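Local coordinates for P43 (Trichuris muris, PDB 6QIX), which tethers to matrix and inhibits interleukin-13 function as the major secreted protein of the whipworm parasite, at residues P115-C119 against W301-T305; A122-K127 against A322-Q327; P153-I158 against C167-P173; K256-F260 against W316-Y321. All coordinates share one frame; numbering follows the deposited sequence. Where two conformers were deposited one is given.

Contact 1 of 4, residues P115-C119 against W301-T305; sequences PHLGC and WDDFT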
loop_
_atom_site.group_PDB
_atom_site.type_symbol
_atom_site.label_atom_id
_atom_site.label_comp_id
_atom_site.label_asym_id
_atom_site.label_seq_id
_atom_site.Cartn_x
_atom_site.Cartn_y
_atom_site.Cartn_z
ATOM N N PRO A 115 5.433 -3.152 14.087
ATOM C CA PRO A 115 6.707 -2.420 14.176
ATOM C C PRO A 115 6.698 -1.183 13.286
ATOM O O PRO A 115 6.359 -1.256 12.103
ATOM C CB PRO A 115 7.757 -3.451 13.715
ATOM C CG PRO A 115 7.114 -4.805 13.965
ATOM C CD PRO A 115 5.595 -4.596 13.873
ATOM N N HIS A 116 7.005 -0.027 13.887
ATOM C CA HIS A 116 7.175 1.223 13.146
ATOM C C HIS A 116 5.876 1.832 12.667
ATOM O O HIS A 116 5.783 3.058 12.547
ATOM C CB HIS A 116 8.085 1.009 11.926
ATOM C CG HIS A 116 9.383 0.365 12.282
ATOM N ND1 HIS A 116 10.311 0.980 13.086
ATOM C CD2 HIS A 116 9.886 -0.849 11.983
ATOM C CE1 HIS A 116 11.331 0.167 13.280
ATOM N NE2 HIS A 116 11.098 -0.953 12.624
ATOM N N LEU A 117 4.898 1.000 12.314
ATOM C CA LEU A 117 3.642 1.501 11.749
ATOM C C LEU A 117 2.540 1.655 12.801
ATOM O O LEU A 117 1.515 2.324 12.543
ATOM C CB LEU A 117 3.172 0.559 10.632
ATOM C CG LEU A 117 3.622 0.833 9.201
ATOM C CD1 LEU A 117 5.063 1.143 9.027
ATOM C CD2 LEU A 117 3.215 -0.386 8.298
ATOM N N GLY A 118 2.701 1.033 13.964
ATOM C CA GLY A 118 1.673 1.169 14.988
ATOM C C GLY A 118 0.398 0.483 14.545
ATOM O O GLY A 118 0.428 -0.641 14.038
ATOM N N CYS A 119 -0.748 1.149 14.684
ATOM C CA CYS A 119 -1.998 0.517 14.271
ATOM C C CYS A 119 -2.174 0.776 12.775
ATOM O O CYS A 119 -2.976 1.603 12.323
ATOM C CB CYS A 119 -3.157 1.015 15.134
ATOM S SG CYS A 119 -2.893 0.519 16.909
ATOM N N TRP A 301 9.044 6.329 9.443
ATOM C CA TRP A 301 7.792 5.804 9.992
ATOM C C TRP A 301 7.718 5.983 11.498
ATOM O O TRP A 301 6.655 6.342 12.024
ATOM C CB TRP A 301 7.636 4.345 9.595
ATOM C CG TRP A 301 7.084 4.243 8.199
ATOM C CD1 TRP A 301 7.762 3.999 7.035
ATOM C CD2 TRP A 301 5.720 4.465 7.829
ATOM N NE1 TRP A 301 6.889 4.031 5.969
ATOM C CE2 TRP A 301 5.631 4.338 6.426
ATOM C CE3 TRP A 301 4.570 4.792 8.546
ATOM C CZ2 TRP A 301 4.412 4.474 5.739
ATOM C CZ3 TRP A 301 3.364 4.912 7.860
ATOM C CH2 TRP A 301 3.291 4.723 6.478
ATOM N N ASP A 302 8.823 5.784 12.217
ATOM C CA ASP A 302 8.782 6.047 13.653
ATOM C C ASP A 302 8.375 7.492 13.902
ATOM O O ASP A 302 7.546 7.779 14.791
ATOM C CB ASP A 302 10.158 5.767 14.287
ATOM C CG ASP A 302 10.451 4.270 14.471
ATOM O OD1 ASP A 302 9.514 3.451 14.411
ATOM O OD2 ASP A 302 11.644 3.896 14.657
ATOM N N ASP A 303 8.958 8.422 13.131
ATOM C CA ASP A 303 8.656 9.838 13.314
ATOM C C ASP A 303 7.206 10.155 12.946
ATOM O O ASP A 303 6.532 10.924 13.653
ATOM C CB ASP A 303 9.623 10.683 12.496
ATOM C CG ASP A 303 11.056 10.627 13.055
ATOM O OD1 ASP A 303 11.991 11.090 12.362
ATOM O OD2 ASP A 303 11.250 10.123 14.193
ATOM N N PHE A 304 6.701 9.564 11.859
ATOM C CA PHE A 304 5.303 9.778 11.494
ATOM C C PHE A 304 4.370 9.260 12.587
ATOM O O PHE A 304 3.391 9.919 12.965
ATOM C CB PHE A 304 4.960 9.097 10.154
ATOM C CG PHE A 304 3.475 9.040 9.914
ATOM C CD1 PHE A 304 2.780 10.201 9.597
ATOM C CD2 PHE A 304 2.767 7.853 10.069
ATOM C CE1 PHE A 304 1.381 10.200 9.434
ATOM C CE2 PHE A 304 1.368 7.840 9.918
ATOM C CZ PHE A 304 0.667 9.003 9.585
ATOM N N THR A 305 4.620 8.039 13.061
ATOM C CA THR A 305 3.720 7.441 14.049
ATOM C C THR A 305 3.695 8.271 15.330
ATOM O O THR A 305 2.611 8.578 15.873
ATOM C CB THR A 305 4.161 5.990 14.289
ATOM O OG1 THR A 305 4.062 5.257 13.042
ATOM C CG2 THR A 305 3.358 5.297 15.371
HETATM O O HOH W 1 1.530 4.938 11.870
#
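His116 meets Asp302 through a histidine–carboxylate hydrogen bond: ND1 donates to Asp302 OD1 over 2.9 Å, nearly straight at 161°. The acceptor lies in the plane of the imidazole, at its edge, and is met on its syn side, although ND1 lies 33° out of the carboxylate plane. With this bond made, ND1 is probably the protonated nitrogen, and the ring is restrained from turning about its CB–CG bond.

Around Thr305 the polar contacts converge on one hydroxyl. Its OG1 lies 2.8 Å from His116 O and 3.0 Å from Trp301 O, one turn back on the same helix, so a single proton has two carbonyls to choose from. A water bridges on from there, donating to both Thr305 OG1 and Leu117 O.

The apolar share falls to Leu117. Its CD1 methyl rests over one face of the Trp301 indole, 3.6 Å from CD2 and displaced toward the rim, a CH-pi contact; the leucine also touches Phe123 and Ile124 further along its loop. The whole is a loop docked against the side of helix 292-310, and the loop carries a classic beta bulge at Leu117 and Gly118.

Contact 2 of 4, residues A122-K127 against A322-Q327; sequences AFINEK and AKMLMQ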
loop_
_atom_site.group_PDB
_atom_site.type_symbol
_atom_site.label_atom_id
_atom_site.label_comp_id
_atom_site.label_asym_id
_atom_site.label_seq_id
_atom_site.Cartn_x
_atom_site.Cartn_y
_atom_site.Cartn_z
ATOM N N ALA A 122 -4.871 -0.382 8.232
ATOM C CA ALA A 122 -5.587 0.216 7.106
ATOM C C ALA A 122 -4.727 0.468 5.884
ATOM O O ALA A 122 -5.282 0.622 4.779
ATOM C CB ALA A 122 -6.216 1.554 7.499
ATOM N N PHE A 123 -3.411 0.537 6.023
ATOM C CA PHE A 123 -2.597 0.911 4.862
ATOM C C PHE A 123 -1.484 -0.079 4.550
ATOM O O PHE A 123 -0.758 0.125 3.552
ATOM C CB PHE A 123 -2.019 2.332 5.040
ATOM C CG PHE A 123 -1.357 2.562 6.367
ATOM C CD1 PHE A 123 -0.019 2.250 6.541
ATOM C CD2 PHE A 123 -2.079 3.085 7.432
ATOM C CE1 PHE A 123 0.586 2.425 7.741
ATOM C CE2 PHE A 123 -1.477 3.277 8.655
ATOM C CZ PHE A 123 -0.130 2.959 8.804
ATOM N N ILE A 124 -1.332 -1.157 5.337
ATOM C CA ILE A 124 -0.303 -2.149 4.982
ATOM C C ILE A 124 -0.563 -2.751 3.594
ATOM O O ILE A 124 0.378 -3.222 2.918
ATOM C CB ILE A 124 -0.183 -3.256 6.051
ATOM C CG1 ILE A 124 -1.521 -3.952 6.274
ATOM C CG2 ILE A 124 0.359 -2.666 7.320
ATOM C CD1 ILE A 124 -1.500 -4.903 7.441
ATOM N N ASN A 125 -1.810 -2.750 3.140
ATOM C CA ASN A 125 -2.097 -3.389 1.860
ATOM C C ASN A 125 -1.437 -2.677 0.688
ATOM O O ASN A 125 -1.357 -3.268 -0.393
ATOM C CB ASN A 125 -3.605 -3.518 1.648
ATOM C CG ASN A 125 -4.333 -2.183 1.489
ATOM O OD1 ASN A 125 -3.783 -1.087 1.692
ATOM N ND2 ASN A 125 -5.620 -2.284 1.154
ATOM N N GLU A 126 -0.942 -1.451 0.885
ATOM C CA GLU A 126 -0.281 -0.744 -0.204
ATOM C C GLU A 126 0.923 -1.528 -0.728
ATOM O O GLU A 126 1.305 -1.381 -1.897
ATOM C CB GLU A 126 0.155 0.654 0.250
ATOM C CG GLU A 126 -0.975 1.640 0.505
ATOM C CD GLU A 126 -1.744 2.102 -0.753
ATOM O OE1 GLU A 126 -1.189 2.073 -1.883
ATOM O OE2 GLU A 126 -2.936 2.520 -0.572
ATOM N N LYS A 127 1.553 -2.332 0.131
ATOM C CA LYS A 127 2.697 -3.138 -0.297
ATOM C C LYS A 127 2.317 -4.073 -1.434
ATOM O O LYS A 127 3.104 -4.283 -2.387
ATOM C CB LYS A 127 3.196 -3.942 0.896
ATOM C CG LYS A 127 4.361 -4.879 0.648
ATOM C CD LYS A 127 5.085 -5.207 1.970
ATOM C CE LYS A 127 6.225 -6.223 1.814
ATOM N NZ LYS A 127 7.478 -5.789 2.531
ATOM N N ALA A 322 -0.785 8.223 5.934
ATOM C CA ALA A 322 0.052 7.034 5.866
ATOM C C ALA A 322 -0.015 6.418 4.466
ATOM O O ALA A 322 0.968 5.870 3.986
ATOM C CB ALA A 322 -0.376 6.022 6.926
ATOM N N LYS A 323 -1.195 6.429 3.826
ATOM C CA LYS A 323 -1.291 5.870 2.480
ATOM C C LYS A 323 -0.386 6.605 1.505
ATOM O O LYS A 323 0.192 5.974 0.600
ATOM C CB LYS A 323 -2.755 5.881 2.002
ATOM C CG LYS A 323 -3.616 4.846 2.732
ATOM C CD LYS A 323 -5.088 4.981 2.371
ATOM C CE LYS A 323 -5.951 4.231 3.249
ATOM N NZ LYS A 323 -7.397 4.412 2.797
ATOM N N MET A 324 -0.238 7.921 1.667
ATOM C CA MET A 324 0.699 8.676 0.839
ATOM C C MET A 324 2.147 8.297 1.177
ATOM O O MET A 324 2.967 8.055 0.278
ATOM C CB MET A 324 0.464 10.189 1.026
ATOM C CG MET A 324 -0.937 10.690 0.640
ATOM S SD MET A 324 -1.205 12.469 0.973
ATOM C CE MET A 324 -0.244 13.237 -0.334
ATOM N N LEU A 325 2.464 8.218 2.472
ATOM C CA LEU A 325 3.831 7.878 2.900
ATOM C C LEU A 325 4.234 6.498 2.387
ATOM O O LEU A 325 5.413 6.274 2.054
ATOM C CB LEU A 325 3.914 7.989 4.428
ATOM C CG LEU A 325 5.248 8.240 5.091
ATOM C CD1 LEU A 325 5.863 9.538 4.606
ATOM C CD2 LEU A 325 5.087 8.277 6.612
ATOM N N MET A 326 3.281 5.561 2.307
ATOM C CA MET A 326 3.594 4.254 1.732
ATOM C C MET A 326 4.092 4.330 0.288
ATOM O O MET A 326 4.600 3.326 -0.206
ATOM C CB MET A 326 2.386 3.289 1.789
ATOM C CG MET A 326 2.104 2.840 3.210
ATOM S SD MET A 326 3.147 1.723 3.955
ATOM C CE MET A 326 3.023 0.307 2.885
ATOM N N GLN A 327 3.865 5.445 -0.402
ATOM C CA GLN A 327 4.261 5.562 -1.804
ATOM C C GLN A 327 5.713 5.959 -1.956
ATOM O O GLN A 327 6.233 5.944 -3.075
ATOM C CB GLN A 327 3.398 6.586 -2.543
ATOM C CG GLN A 327 1.934 6.396 -2.380
ATOM C CD GLN A 327 1.471 5.022 -2.679
ATOM O OE1 GLN A 327 1.869 4.405 -3.674
ATOM N NE2 GLN A 327 0.560 4.525 -1.834
#
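Phe123 places its ring against Ala322 through a chi1 of 49°, which sets CG between the backbone N and the carbonyl carbon. Glu126 and Gln327 each bend at chi2, and these bends bring carboxylate and amide together.

A methyl group covers one face of the phenyl ring: Ala322 CB stands over its centre, 3.4 Å from the centroid, a close CH-pi contact. The bend of Met326 at chi2 sets its sulfur at the ring's edge, SD 5.4 Å from the centroid of Phe123, as a Met-aromatic contact, and the bend at chi3 turns Met326 CE toward Phe123 O and Glu126 CB. Met326 CB packs on Glu126 CB at 3.8 Å, while Lys323 CG lies against Phe123 CB.

Gln327 NE2 spends its two N-H groups on Glu126 OE1, at 3.0 Å, and on Lys323 O, at 2.9 Å. The amide approaches OE1 from above the carboxylate plane, the two flat groups being almost perpendicular at 88°. Glu126 OE2 turns to a salt bridge with Lys129, which probably favours the charged form of this buried acid.

The contact thus joins the turn leading into helix 126-129 to the last part of helix 315-325 and the residues after it; Ala322 and Met326 also touch helix 292-310.

Contact 3 of 4, residues P153-I158 against C167-P173; sequences PKKHCI and CCGDYEP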
loop_
_atom_site.group_PDB
_atom_site.type_symbol
_atom_site.label_atom_id
_atom_site.label_comp_id
_atom_site.label_asym_id
_atom_site.label_seq_id
_atom_site.Cartn_x
_atom_site.Cartn_y
_atom_site.Cartn_z
ATOM N N PRO A 153 -12.942 -5.209 3.027
ATOM C CA PRO A 153 -13.409 -4.256 4.049
ATOM C C PRO A 153 -12.264 -3.419 4.614
ATOM O O PRO A 153 -11.181 -3.932 4.914
ATOM C CB PRO A 153 -14.051 -5.171 5.117
ATOM C CG PRO A 153 -14.444 -6.381 4.373
ATOM C CD PRO A 153 -13.421 -6.578 3.285
ATOM N N LYS A 154 -12.500 -2.107 4.736
ATOM C CA LYS A 154 -11.449 -1.171 5.117
ATOM C C LYS A 154 -11.344 -1.040 6.627
ATOM O O LYS A 154 -12.349 -0.908 7.335
ATOM C CB LYS A 154 -11.727 0.172 4.468
ATOM C CG LYS A 154 -11.607 0.121 2.939
ATOM C CD LYS A 154 -11.599 1.490 2.354
ATOM C CE LYS A 154 -11.324 1.432 0.866
ATOM N NZ LYS A 154 -12.510 0.906 0.183
ATOM N N LYS A 155 -10.124 -1.089 7.130
ATOM C CA LYS A 155 -9.917 -1.126 8.576
ATOM C C LYS A 155 -9.855 0.278 9.170
ATOM O O LYS A 155 -9.371 1.229 8.533
ATOM C CB LYS A 155 -8.635 -1.898 8.929
ATOM C CG LYS A 155 -8.773 -3.406 8.934
ATOM C CD LYS A 155 -8.929 -3.847 7.497
ATOM C CE LYS A 155 -8.705 -5.308 7.280
ATOM N NZ LYS A 155 -9.392 -5.799 6.005
ATOM N N HIS A 156 -10.408 0.401 10.376
ATOM C CA HIS A 156 -10.442 1.620 11.189
ATOM C C HIS A 156 -9.986 1.220 12.589
ATOM O O HIS A 156 -10.700 0.499 13.293
ATOM C CB HIS A 156 -11.842 2.229 11.220
ATOM C CG HIS A 156 -12.449 2.439 9.844
ATOM N ND1 HIS A 156 -11.900 3.292 8.904
ATOM C CD2 HIS A 156 -13.542 1.897 9.257
ATOM C CE1 HIS A 156 -12.643 3.281 7.810
ATOM N NE2 HIS A 156 -13.648 2.443 8.000
ATOM N N CYS A 157 -8.800 1.679 12.984
ATOM C CA CYS A 157 -8.164 1.238 14.221
ATOM C C CYS A 157 -7.859 2.405 15.132
ATOM O O CYS A 157 -7.453 3.472 14.667
ATOM C CB CYS A 157 -6.839 0.499 13.963
ATOM S SG CYS A 157 -6.951 -0.913 12.878
ATOM N N ILE A 158 -8.024 2.184 16.443
ATOM C CA ILE A 158 -7.516 3.097 17.459
ATOM C C ILE A 158 -6.601 2.290 18.365
ATOM O O ILE A 158 -6.705 1.070 18.465
ATOM C CB ILE A 158 -8.630 3.785 18.281
ATOM C CG1 ILE A 158 -9.400 2.740 19.092
ATOM C CG2 ILE A 158 -9.561 4.513 17.343
ATOM C CD1 ILE A 158 -10.424 3.322 20.065
ATOM N N CYS A 167 -12.266 -2.023 13.660
ATOM C CA CYS A 167 -13.549 -2.359 13.073
ATOM C C CYS A 167 -13.423 -2.007 11.588
ATOM O O CYS A 167 -12.582 -1.186 11.231
ATOM C CB CYS A 167 -14.709 -1.554 13.708
ATOM S SG CYS A 167 -14.849 -1.623 15.454
ATOM N N CYS A 168 -14.288 -2.561 10.734
ATOM C CA CYS A 168 -14.177 -2.321 9.296
ATOM C C CYS A 168 -15.402 -1.656 8.675
ATOM O O CYS A 168 -16.524 -1.751 9.188
ATOM C CB CYS A 168 -13.928 -3.636 8.529
ATOM S SG CYS A 168 -12.287 -4.324 8.736
ATOM N N GLY A 169 -15.142 -0.980 7.552
ATOM C CA GLY A 169 -16.208 -0.486 6.678
ATOM C C GLY A 169 -17.044 0.603 7.332
ATOM O O GLY A 169 -16.503 1.623 7.750
ATOM N N ASP A 170 -18.380 0.434 7.352
ATOM C CA ASP A 170 -19.261 1.406 7.988
ATOM C C ASP A 170 -19.149 1.442 9.521
ATOM O O ASP A 170 -19.805 2.288 10.163
ATOM C CB ASP A 170 -20.717 1.094 7.601
ATOM C CG ASP A 170 -20.980 1.163 6.101
ATOM O OD1 ASP A 170 -20.265 1.866 5.354
ATOM O OD2 ASP A 170 -21.957 0.516 5.658
ATOM N N TYR A 171 -18.409 0.513 10.125
ATOM C CA TYR A 171 -18.248 0.436 11.568
ATOM C C TYR A 171 -16.876 0.948 11.969
ATOM O O TYR A 171 -15.887 0.707 11.272
ATOM C CB TYR A 171 -18.464 -1.022 12.063
ATOM C CG TYR A 171 -19.921 -1.415 11.971
ATOM C CD1 TYR A 171 -20.764 -1.305 13.074
ATOM C CD2 TYR A 171 -20.464 -1.878 10.794
ATOM C CE1 TYR A 171 -22.076 -1.611 12.978
ATOM C CE2 TYR A 171 -21.799 -2.189 10.706
ATOM C CZ TYR A 171 -22.589 -2.057 11.798
ATOM O OH TYR A 171 -23.939 -2.383 11.748
ATOM N N GLU A 172 -16.833 1.638 13.120
ATOM C CA GLU A 172 -15.622 2.191 13.699
ATOM C C GLU A 172 -15.621 1.932 15.199
ATOM O O GLU A 172 -16.686 1.769 15.803
ATOM C CB GLU A 172 -15.545 3.713 13.439
ATOM C CG GLU A 172 -15.600 4.043 11.933
ATOM C CD GLU A 172 -15.512 5.510 11.568
ATOM O OE1 GLU A 172 -15.355 6.356 12.495
ATOM O OE2 GLU A 172 -15.589 5.804 10.322
ATOM N N PRO A 173 -14.447 1.902 15.821
ATOM C CA PRO A 173 -14.427 1.695 17.283
ATOM C C PRO A 173 -15.161 2.815 17.985
ATOM O O PRO A 173 -15.101 3.978 17.559
ATOM C CB PRO A 173 -12.939 1.692 17.625
ATOM C CG PRO A 173 -12.254 1.361 16.275
ATOM C CD PRO A 173 -13.101 2.081 15.283
#
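Lys155 and His156 pair with Cys168 and Cys167 in an antiparallel beta hairpin, strands 155-160 and 163-168, within a three-stranded sheet. His156 and Cys167 form the hydrogen-bonded pair: His156 N donates to Cys167 O over 2.8 Å, and Cys167 N returns a bond to His156 O over 3.0 Å. Lys155 and Cys168 are the non-hydrogen-bonded pair. Beyond them Gly169 N reaches Lys154 O at 2.8 Å, and the same oxygen takes a CA-H contact from Cys168.

After Cys168 the chain reverses in a type II' turn, closed by Tyr171 N donating to Cys168 O. This brings Gly169 O within 3.0 Å of His156 NE2, a weak hydrogen bond bent to 128°, with the acceptor at the ring's edge. The Glu172 carboxylate is engaged elsewhere, OE2 accepting from His186.

Lys155 NZ bonds to Pro153 O at 2.8 Å and to the hydroxyl of Tyr37. A bend at chi2, 71°, folds its chain so that CG and CD lie against Cys168 SG, which is bonded to Cys77. Ile158 and Pro173 pack with their side chains pointing contrary ways, Ile158 CD1 3.9 Å from Pro173 CB.

Contact 4 of 4, residues K256-F260 against W316-Y321; sequences KDGCF and WKRDGY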
loop_
_atom_site.group_PDB
_atom_site.type_symbol
_atom_site.label_atom_id
_atom_site.label_comp_id
_atom_site.label_asym_id
_atom_site.label_seq_id
_atom_site.Cartn_x
_atom_site.Cartn_y
_atom_site.Cartn_z
ATOM N N LYS A 256 -13.623 17.796 4.875
ATOM C CA LYS A 256 -14.838 17.517 5.613
ATOM C C LYS A 256 -14.449 16.570 6.737
ATOM O O LYS A 256 -13.673 15.642 6.510
ATOM C CB LYS A 256 -15.936 16.896 4.740
ATOM C CG LYS A 256 -17.322 16.946 5.437
ATOM C CD LYS A 256 -18.397 16.316 4.576
ATOM C CE LYS A 256 -19.715 16.214 5.342
ATOM N NZ LYS A 256 -20.819 15.831 4.425
ATOM N N ASP A 257 -14.977 16.795 7.940
ATOM C CA ASP A 257 -14.572 15.923 9.029
ATOM C C ASP A 257 -14.877 14.471 8.675
ATOM O O ASP A 257 -15.942 14.155 8.128
ATOM C CB ASP A 257 -15.274 16.306 10.327
ATOM C CG ASP A 257 -14.762 15.504 11.522
ATOM O OD1 ASP A 257 -13.522 15.443 11.705
ATOM O OD2 ASP A 257 -15.596 14.927 12.264
ATOM N N GLY A 258 -13.924 13.583 8.985
ATOM C CA GLY A 258 -14.059 12.175 8.709
ATOM C C GLY A 258 -13.616 11.788 7.321
ATOM O O GLY A 258 -13.648 10.596 6.982
ATOM N N CYS A 259 -13.162 12.750 6.521
ATOM C CA CYS A 259 -12.885 12.515 5.107
ATOM C C CYS A 259 -11.519 13.081 4.762
ATOM O O CYS A 259 -11.351 14.307 4.734
ATOM C CB CYS A 259 -13.941 13.186 4.214
ATOM S SG CYS A 259 -15.676 12.747 4.549
ATOM N N PHE A 260 -10.579 12.215 4.396
ATOM C CA PHE A 260 -9.283 12.756 4.030
ATOM C C PHE A 260 -9.366 13.265 2.595
ATOM O O PHE A 260 -9.921 12.579 1.746
ATOM C CB PHE A 260 -8.196 11.661 4.125
ATOM C CG PHE A 260 -6.811 12.188 4.076
ATOM C CD1 PHE A 260 -6.241 12.752 5.202
ATOM C CD2 PHE A 260 -6.070 12.102 2.900
ATOM C CE1 PHE A 260 -4.954 13.217 5.172
ATOM C CE2 PHE A 260 -4.793 12.615 2.840
ATOM C CZ PHE A 260 -4.227 13.152 3.987
ATOM N N TRP A 316 -8.878 8.448 10.546
ATOM C CA TRP A 316 -9.082 8.712 9.108
ATOM C C TRP A 316 -8.011 9.650 8.557
ATOM O O TRP A 316 -7.610 9.558 7.375
ATOM C CB TRP A 316 -10.485 9.282 8.850
ATOM C CG TRP A 316 -10.793 10.602 9.554
ATOM C CD1 TRP A 316 -11.461 10.776 10.765
ATOM C CD2 TRP A 316 -10.445 11.909 9.095
ATOM N NE1 TRP A 316 -11.509 12.110 11.082
ATOM C CE2 TRP A 316 -10.906 12.827 10.071
ATOM C CE3 TRP A 316 -9.783 12.394 7.944
ATOM C CZ2 TRP A 316 -10.724 14.215 9.935
ATOM C CZ3 TRP A 316 -9.595 13.748 7.801
ATOM C CH2 TRP A 316 -10.085 14.666 8.811
ATOM N N LYS A 317 -7.517 10.535 9.409
ATOM C CA LYS A 317 -6.483 11.463 9.000
ATOM C C LYS A 317 -5.114 10.789 9.022
ATOM O O LYS A 317 -4.330 10.935 8.071
ATOM C CB LYS A 317 -6.521 12.700 9.885
ATOM C CG LYS A 317 -5.519 13.769 9.461
ATOM C CD LYS A 317 -5.515 14.971 10.375
ATOM C CE LYS A 317 -6.864 15.633 10.447
ATOM N NZ LYS A 317 -6.723 17.106 10.625
ATOM N N ARG A 318 -4.813 10.042 10.105
ATOM C CA ARG A 318 -3.589 9.236 10.135
ATOM C C ARG A 318 -3.497 8.324 8.910
ATOM O O ARG A 318 -2.446 8.228 8.260
ATOM C CB ARG A 318 -3.575 8.416 11.423
ATOM C CG ARG A 318 -2.298 7.616 11.702
ATOM C CD ARG A 318 -2.317 6.166 11.088
ATOM N NE ARG A 318 -3.565 5.476 11.394
ATOM C CZ ARG A 318 -3.878 4.953 12.572
ATOM N NH1 ARG A 318 -3.030 5.018 13.579
ATOM N NH2 ARG A 318 -5.075 4.414 12.763
ATOM N N ASP A 319 -4.586 7.617 8.599
ATOM C CA ASP A 319 -4.584 6.681 7.477
ATOM C C ASP A 319 -4.348 7.409 6.157
ATOM O O ASP A 319 -3.594 6.935 5.276
ATOM C CB ASP A 319 -5.916 5.924 7.440
ATOM C CG ASP A 319 -6.063 4.912 8.590
ATOM O OD1 ASP A 319 -5.000 4.592 9.194
ATOM O OD2 ASP A 319 -7.212 4.425 8.852
ATOM N N GLY A 320 -4.964 8.569 6.003
ATOM C CA GLY A 320 -4.794 9.294 4.754
ATOM C C GLY A 320 -3.357 9.703 4.517
ATOM O O GLY A 320 -2.851 9.555 3.420
ATOM N N TYR A 321 -2.682 10.244 5.551
ATOM C CA TYR A 321 -1.271 10.557 5.422
ATOM C C TYR A 321 -0.461 9.290 5.200
ATOM O O TYR A 321 0.472 9.264 4.373
ATOM C CB TYR A 321 -0.765 11.282 6.665
ATOM C CG TYR A 321 -1.028 12.764 6.712
ATOM C CD1 TYR A 321 -0.476 13.636 5.778
ATOM C CD2 TYR A 321 -1.834 13.307 7.710
ATOM C CE1 TYR A 321 -0.721 14.992 5.830
ATOM C CE2 TYR A 321 -2.096 14.672 7.768
ATOM C CZ TYR A 321 -1.527 15.505 6.838
ATOM O OH TYR A 321 -1.777 16.866 6.902
HETATM O O HOH W 2 -12.710 13.220 13.273
#
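Trp316 lays one face of its indole against the backbone of the Lys256–Cys259 turn. Its chi1 of 60° puts CG between the backbone N and the carbonyl carbon, and from there Gly258 CA sits almost exactly on the normal of the five-membered ring, 3.4 Å from its centroid. Gly258 N lies over the same face, 3.3 Å from Trp316 CE2. At the edge of the indole a water in the ring plane accepts from NE1 at 2.7 Å and donates to Asp257 OD1, linking the two segments where no direct hydrogen bond crosses between them.

Lys317 backs the indole with its CB over the opposite face, while its carbonyl oxygen comes within 3.7 Å of Phe260 CE1. The turn is a type II beta turn with Gly258 at its third position, in the loop between strands 246-252 and 262-268, and the disulfide from Cys259 to Cys188 ties it back to an earlier part of the chain.

Gly320 offers bare backbone to Phe260: its CA stands over the centre of the phenyl ring, 3.5 Å from the centroid, so the ring can lie directly on the helix. Tyr321 then receives the edge of Phe260 on its own face in a T-shaped pair, centroids 5.3 Å apart and planes at 71°.

Overall arrangement
From the N terminus, the loop after strand 109-112 opens contact 1, then contact 2 opens at the turn into helix 126-129. Contact 3 is local, closing as a hairpin across eight residues, and it lies within the long spans of both. Contact 4 opens later, at 256-260. Helix 292-310 closes contact 1; helix 315-325, next in the chain, closes contact 4 at 316-321, and its last turn with the residues beyond closes contact 2. Contact 1 therefore crosses contacts 2 and 4, whereas contact 4 falls within contact 2. Trp301 and Phe304 pack on helix 315-325, and a weak hydrogen bond from Arg318 NH2 to Cys157 O joins that helix to the hairpin.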